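Local coordinates for protein sortase (Streptomyces avermitilis, PDB 5GO5) that is a class E sortase, probably a cysteine transpeptidase that joins proteins bearing a sorting signal to the cell wall, at residues E119-D124 against G194-L199; Y131-G136 against L179-H184. All coordinates share one frame; numbering follows the deposited sequence.

Contact 1 of 2, residues E119-D124 against G194-L199; sequences EVVLTD and GKPEAL
Val-121 meets three residues of the C-terminal tail with its two methyl groups, and this apolar packing makes up most of the contact. Its CG1 lies 3.9 Å from CG of Pro-196, the two side chains running past each other in opposite directions, and it also touches CD1 of Leu-199. With CG1 anti to the backbone N (chi1 -179°), CG2 is carried to the Glu-119 side, where it lies 3.7 Å from CB of Ala-198. Leu-199 comes at Val-121 tip to tip, its CD2 reaching CG2 of Val-121 at 4.1 Å. A branched valine suits this place, since one short side chain offers a methyl to each side.

The second kind of touch is a charged group lying against a methyl. The chain of Glu-119 bends at chi2 (140°), bringing its carboxylate beside Ala-198, with CD 3.3 Å from CB of Ala-198. The small side chain of alanine suits the close approach of the carboxylate.

Within the tail, the backbone bond from Leu-199 N to Pro-196 O (2.9 Å) closes the short 3-10 turn that presents Ala-198 and Leu-199 together. Trp-128 of the neighbouring strand also packs on Val-121 and Pro-196. Away from the active site and the bound glycine, the C-terminal tail turns back over the outside of the sortase beta-barrel, against strand 119-123.

Contact 2 of 2, residues Y131-G136 against L179-H184; sequences YVIDTG and LIVWAH
Asp-134 reaches across to His-184 from the strand next to it. Its CB passes 3.9 Å from the carbonyl O of Trp-182. CG, anti to the carbonyl carbon (chi1 -65°), swings toward the imidazole. There OD2 accepts a nearly straight bond from ND1 of His-184 (2.7 Å) on its syn lone pair, while OD1 lies 3.6 Å from CE1 of His-184. Carboxylate and ring are almost coplanar, 10° apart, and Tyr-157 OH is also hydrogen-bonded to OD2. A leucine in place of Asp-134 would probably leave ND1 of His-184 and the Tyr-157 hydroxyl without their partner and the imidazole freer to turn.

The backbones form an antiparallel pair within the sortase barrel, interrupted by a classic beta bulge: Trp-182 O accepts from both Asp-134 N (2.8 Å) and Thr-135 N (3.2 Å). Within the bulge, the branched Thr-135 lays CG2 3.6 Å from CE3 of Trp-182, while its OG1 bonds to Ser-155 O and the indole NE1 to Val-147 O. On the other face, small Ala-183 lets the strands close in beside Ile-133, whose CD1 meets CG2 of Val-181 at 4.0 Å. At Gly-136 a CB would collide with Ile-180 O, and its positive phi, with the chain so extended, would press that CB against the preceding carbonyl O.

How the contacts relate
After the strands between residues 50 and 98, the chain forms strand 119-123, the first half of contact 1, and then turns into strand 127-140, which supplies the first half of contact 2. Strand 178-190 returns beside it and closes contact 2 over a loop of 42 residues; only afterwards does the tail at 194-199 come back to strand 119-123 and close contact 1. The smaller loop thus lies wholly within the larger, and the two do not cross. Their centres are 16 Å apart, yet they touch through neighbouring strands: Val-120 O probably accepts from Tyr-131 N at 2.8 Å. Together they tie strands 119-123, 127-140 and 178-190 to the C-terminal tail.

Contact 1 of 2, residues E119-D124 against G194-L199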
# COMPACT_ATOMS: atom_id res chain seq x y z
N GLU A 119 -2.76 -10.29 2.60
CA GLU A 119 -3.71 -9.21 2.68
C GLU A 119 -3.03 -7.93 3.14
O GLU A 119 -2.12 -7.93 4.00
CB GLU A 119 -4.83 -9.57 3.65
CG GLU A 119 -5.64 -10.78 3.21
CD GLU A 119 -5.99 -11.70 4.40
OE1 GLU A 119 -5.21 -11.82 5.39
OE2 GLU A 119 -7.08 -12.27 4.38
N VAL A 120 -3.51 -6.83 2.57
CA VAL A 120 -3.16 -5.47 2.96
C VAL A 120 -4.46 -4.76 3.27
O VAL A 120 -5.31 -4.66 2.41
CB VAL A 120 -2.38 -4.74 1.82
CG1 VAL A 120 -2.08 -3.32 2.20
CG2 VAL A 120 -1.12 -5.52 1.43
N VAL A 121 -4.63 -4.34 4.52
CA VAL A 121 -5.90 -3.89 5.03
C VAL A 121 -5.79 -2.45 5.45
O VAL A 121 -4.83 -2.10 6.15
CB VAL A 121 -6.34 -4.72 6.25
CG1 VAL A 121 -7.68 -4.27 6.78
CG2 VAL A 121 -6.44 -6.20 5.85
N LEU A 122 -6.74 -1.61 5.00
CA LEU A 122 -6.80 -0.24 5.43
C LEU A 122 -8.14 0.15 5.97
O LEU A 122 -9.18 -0.36 5.53
CB LEU A 122 -6.47 0.74 4.31
CG LEU A 122 -5.04 0.63 3.78
CD1 LEU A 122 -4.93 -0.27 2.56
CD2 LEU A 122 -4.41 1.99 3.50
N THR A 123 -8.11 1.08 6.91
CA THR A 123 -9.31 1.74 7.36
C THR A 123 -9.19 3.24 7.13
O THR A 123 -8.11 3.83 7.36
CB THR A 123 -9.69 1.44 8.84
OG1 THR A 123 -10.79 2.27 9.20
CG2 THR A 123 -8.52 1.66 9.79
N ASP A 124 -10.27 3.84 6.67
CA ASP A 124 -10.40 5.32 6.60
C ASP A 124 -11.24 5.88 7.75
O ASP A 124 -11.61 7.06 7.72
CB ASP A 124 -10.95 5.79 5.26
CG ASP A 124 -12.35 5.28 4.97
OD1 ASP A 124 -12.93 4.63 5.84
OD2 ASP A 124 -12.82 5.45 3.82
N GLY A 194 -17.08 -4.46 12.90
CA GLY A 194 -15.88 -4.91 13.52
C GLY A 194 -14.76 -5.09 12.53
O GLY A 194 -14.92 -4.79 11.34
N LYS A 195 -13.65 -5.64 13.02
CA LYS A 195 -12.45 -5.87 12.23
C LYS A 195 -12.74 -6.91 11.14
O LYS A 195 -13.54 -7.81 11.36
CB LYS A 195 -11.27 -6.35 13.11
CG LYS A 195 -10.70 -5.24 14.00
CD LYS A 195 -9.69 -5.75 15.04
N PRO A 196 -12.13 -6.76 9.95
CA PRO A 196 -12.34 -7.74 8.92
C PRO A 196 -11.59 -9.04 9.22
O PRO A 196 -10.66 -9.07 10.08
CB PRO A 196 -11.82 -7.02 7.66
CG PRO A 196 -10.75 -6.15 8.19
CD PRO A 196 -11.21 -5.69 9.53
N GLU A 197 -12.00 -10.12 8.54
CA GLU A 197 -11.41 -11.46 8.73
C GLU A 197 -9.89 -11.45 8.67
O GLU A 197 -9.25 -12.09 9.49
CB GLU A 197 -11.94 -12.46 7.68
CG GLU A 197 -11.33 -13.86 7.77
N ALA A 198 -9.33 -10.70 7.72
CA ALA A 198 -7.87 -10.64 7.60
C ALA A 198 -7.15 -10.31 8.91
O ALA A 198 -6.03 -10.75 9.08
CB ALA A 198 -7.46 -9.65 6.51
N LEU A 199 -7.77 -9.52 9.81
CA LEU A 199 -7.16 -9.07 11.07
C LEU A 199 -7.53 -9.84 12.35
O LEU A 199 -7.07 -9.47 13.43
CB LEU A 199 -7.45 -7.58 11.32
CG LEU A 199 -7.08 -6.62 10.17
CD1 LEU A 199 -7.30 -5.16 10.55
CD2 LEU A 199 -5.65 -6.88 9.78

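Contact 2 of 2, residues Y131-G136 against L179-H184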
# COMPACT_ATOMS: atom_id res chain seq x y z
N TYR A 131 -7.29 -5.56 0.57
CA TYR A 131 -6.64 -5.85 -0.68
C TYR A 131 -5.86 -7.16 -0.58
O TYR A 131 -5.39 -7.53 0.50
CB TYR A 131 -5.69 -4.73 -1.06
CG TYR A 131 -6.32 -3.43 -1.46
CD1 TYR A 131 -6.71 -2.47 -0.52
CD2 TYR A 131 -6.55 -3.11 -2.83
CE1 TYR A 131 -7.26 -1.24 -0.90
CE2 TYR A 131 -7.09 -1.88 -3.20
CZ TYR A 131 -7.45 -0.95 -2.24
OH TYR A 131 -7.97 0.26 -2.69
N VAL A 132 -5.70 -7.84 -1.70
CA VAL A 132 -4.94 -9.10 -1.74
C VAL A 132 -3.82 -9.02 -2.76
O VAL A 132 -4.06 -8.67 -3.90
CB VAL A 132 -5.86 -10.27 -2.07
CG1 VAL A 132 -5.04 -11.56 -2.24
CG2 VAL A 132 -6.86 -10.43 -0.94
N ILE A 133 -2.62 -9.34 -2.34
CA ILE A 133 -1.43 -9.27 -3.19
C ILE A 133 -1.47 -10.29 -4.32
O ILE A 133 -1.70 -11.50 -4.08
CB ILE A 133 -0.13 -9.42 -2.37
CG1 ILE A 133 0.03 -8.20 -1.46
CG2 ILE A 133 1.07 -9.58 -3.30
CD1 ILE A 133 1.22 -8.25 -0.53
N ASP A 134 -1.29 -9.82 -5.55
CA ASP A 134 -1.24 -10.73 -6.71
C ASP A 134 0.14 -10.93 -7.28
O ASP A 134 0.44 -12.00 -7.85
CB ASP A 134 -2.12 -10.21 -7.80
CG ASP A 134 -3.57 -10.19 -7.43
OD1 ASP A 134 -4.13 -11.25 -7.10
OD2 ASP A 134 -4.16 -9.09 -7.39
N THR A 135 0.97 -9.90 -7.22
CA THR A 135 2.28 -9.89 -7.89
C THR A 135 3.33 -9.26 -7.00
O THR A 135 3.07 -8.28 -6.32
CB THR A 135 2.16 -9.14 -9.22
OG1 THR A 135 1.10 -9.73 -9.95
CG2 THR A 135 3.45 -9.22 -10.03
N GLY A 136 4.52 -9.87 -7.00
CA GLY A 136 5.68 -9.38 -6.28
C GLY A 136 5.95 -10.23 -5.05
O GLY A 136 5.22 -11.23 -4.82
N LEU A 179 11.61 -2.68 -4.09
CA LEU A 179 10.72 -3.74 -4.20
C LEU A 179 9.28 -3.24 -4.27
O LEU A 179 8.94 -2.25 -3.59
CB LEU A 179 10.82 -4.66 -3.00
CG LEU A 179 12.16 -5.41 -2.86
CD1 LEU A 179 12.11 -6.23 -1.59
CD2 LEU A 179 12.37 -6.31 -4.05
N ILE A 180 8.48 -3.92 -5.07
CA ILE A 180 7.10 -3.52 -5.37
C ILE A 180 6.21 -4.72 -5.15
O ILE A 180 6.55 -5.87 -5.54
CB ILE A 180 6.88 -3.07 -6.84
CG1 ILE A 180 8.02 -2.21 -7.42
CG2 ILE A 180 5.49 -2.42 -7.04
CD1 ILE A 180 8.11 -0.85 -6.81
N VAL A 181 5.02 -4.50 -4.58
CA VAL A 181 3.93 -5.48 -4.72
C VAL A 181 2.67 -4.79 -5.27
O VAL A 181 2.45 -3.60 -5.02
CB VAL A 181 3.55 -6.21 -3.41
CG1 VAL A 181 4.68 -7.10 -2.95
CG2 VAL A 181 3.15 -5.24 -2.33
N TRP A 182 1.87 -5.56 -5.99
CA TRP A 182 0.60 -5.13 -6.49
C TRP A 182 -0.50 -6.02 -5.96
O TRP A 182 -0.37 -7.24 -5.93
CB TRP A 182 0.54 -5.15 -8.03
CG TRP A 182 1.48 -4.21 -8.70
CD1 TRP A 182 1.26 -2.91 -8.97
CD2 TRP A 182 2.79 -4.52 -9.20
NE1 TRP A 182 2.37 -2.37 -9.64
CE2 TRP A 182 3.29 -3.35 -9.81
CE3 TRP A 182 3.58 -5.70 -9.23
CZ2 TRP A 182 4.56 -3.31 -10.40
CZ3 TRP A 182 4.86 -5.64 -9.81
CH2 TRP A 182 5.31 -4.46 -10.40
N ALA A 183 -1.63 -5.40 -5.64
CA ALA A 183 -2.77 -6.05 -5.04
C ALA A 183 -4.07 -5.56 -5.66
O ALA A 183 -4.15 -4.44 -6.18
CB ALA A 183 -2.76 -5.78 -3.55
N HIS A 184 -5.15 -6.32 -5.49
CA HIS A 184 -6.47 -5.89 -5.89
C HIS A 184 -7.45 -5.91 -4.69
O HIS A 184 -7.25 -6.64 -3.71
CB HIS A 184 -7.05 -6.76 -7.01
CG HIS A 184 -7.50 -8.10 -6.53
ND1 HIS A 184 -6.65 -9.17 -6.40
CD2 HIS A 184 -8.70 -8.51 -6.07
CE1 HIS A 184 -7.31 -10.20 -5.89
NE2 HIS A 184 -8.56 -9.82 -5.70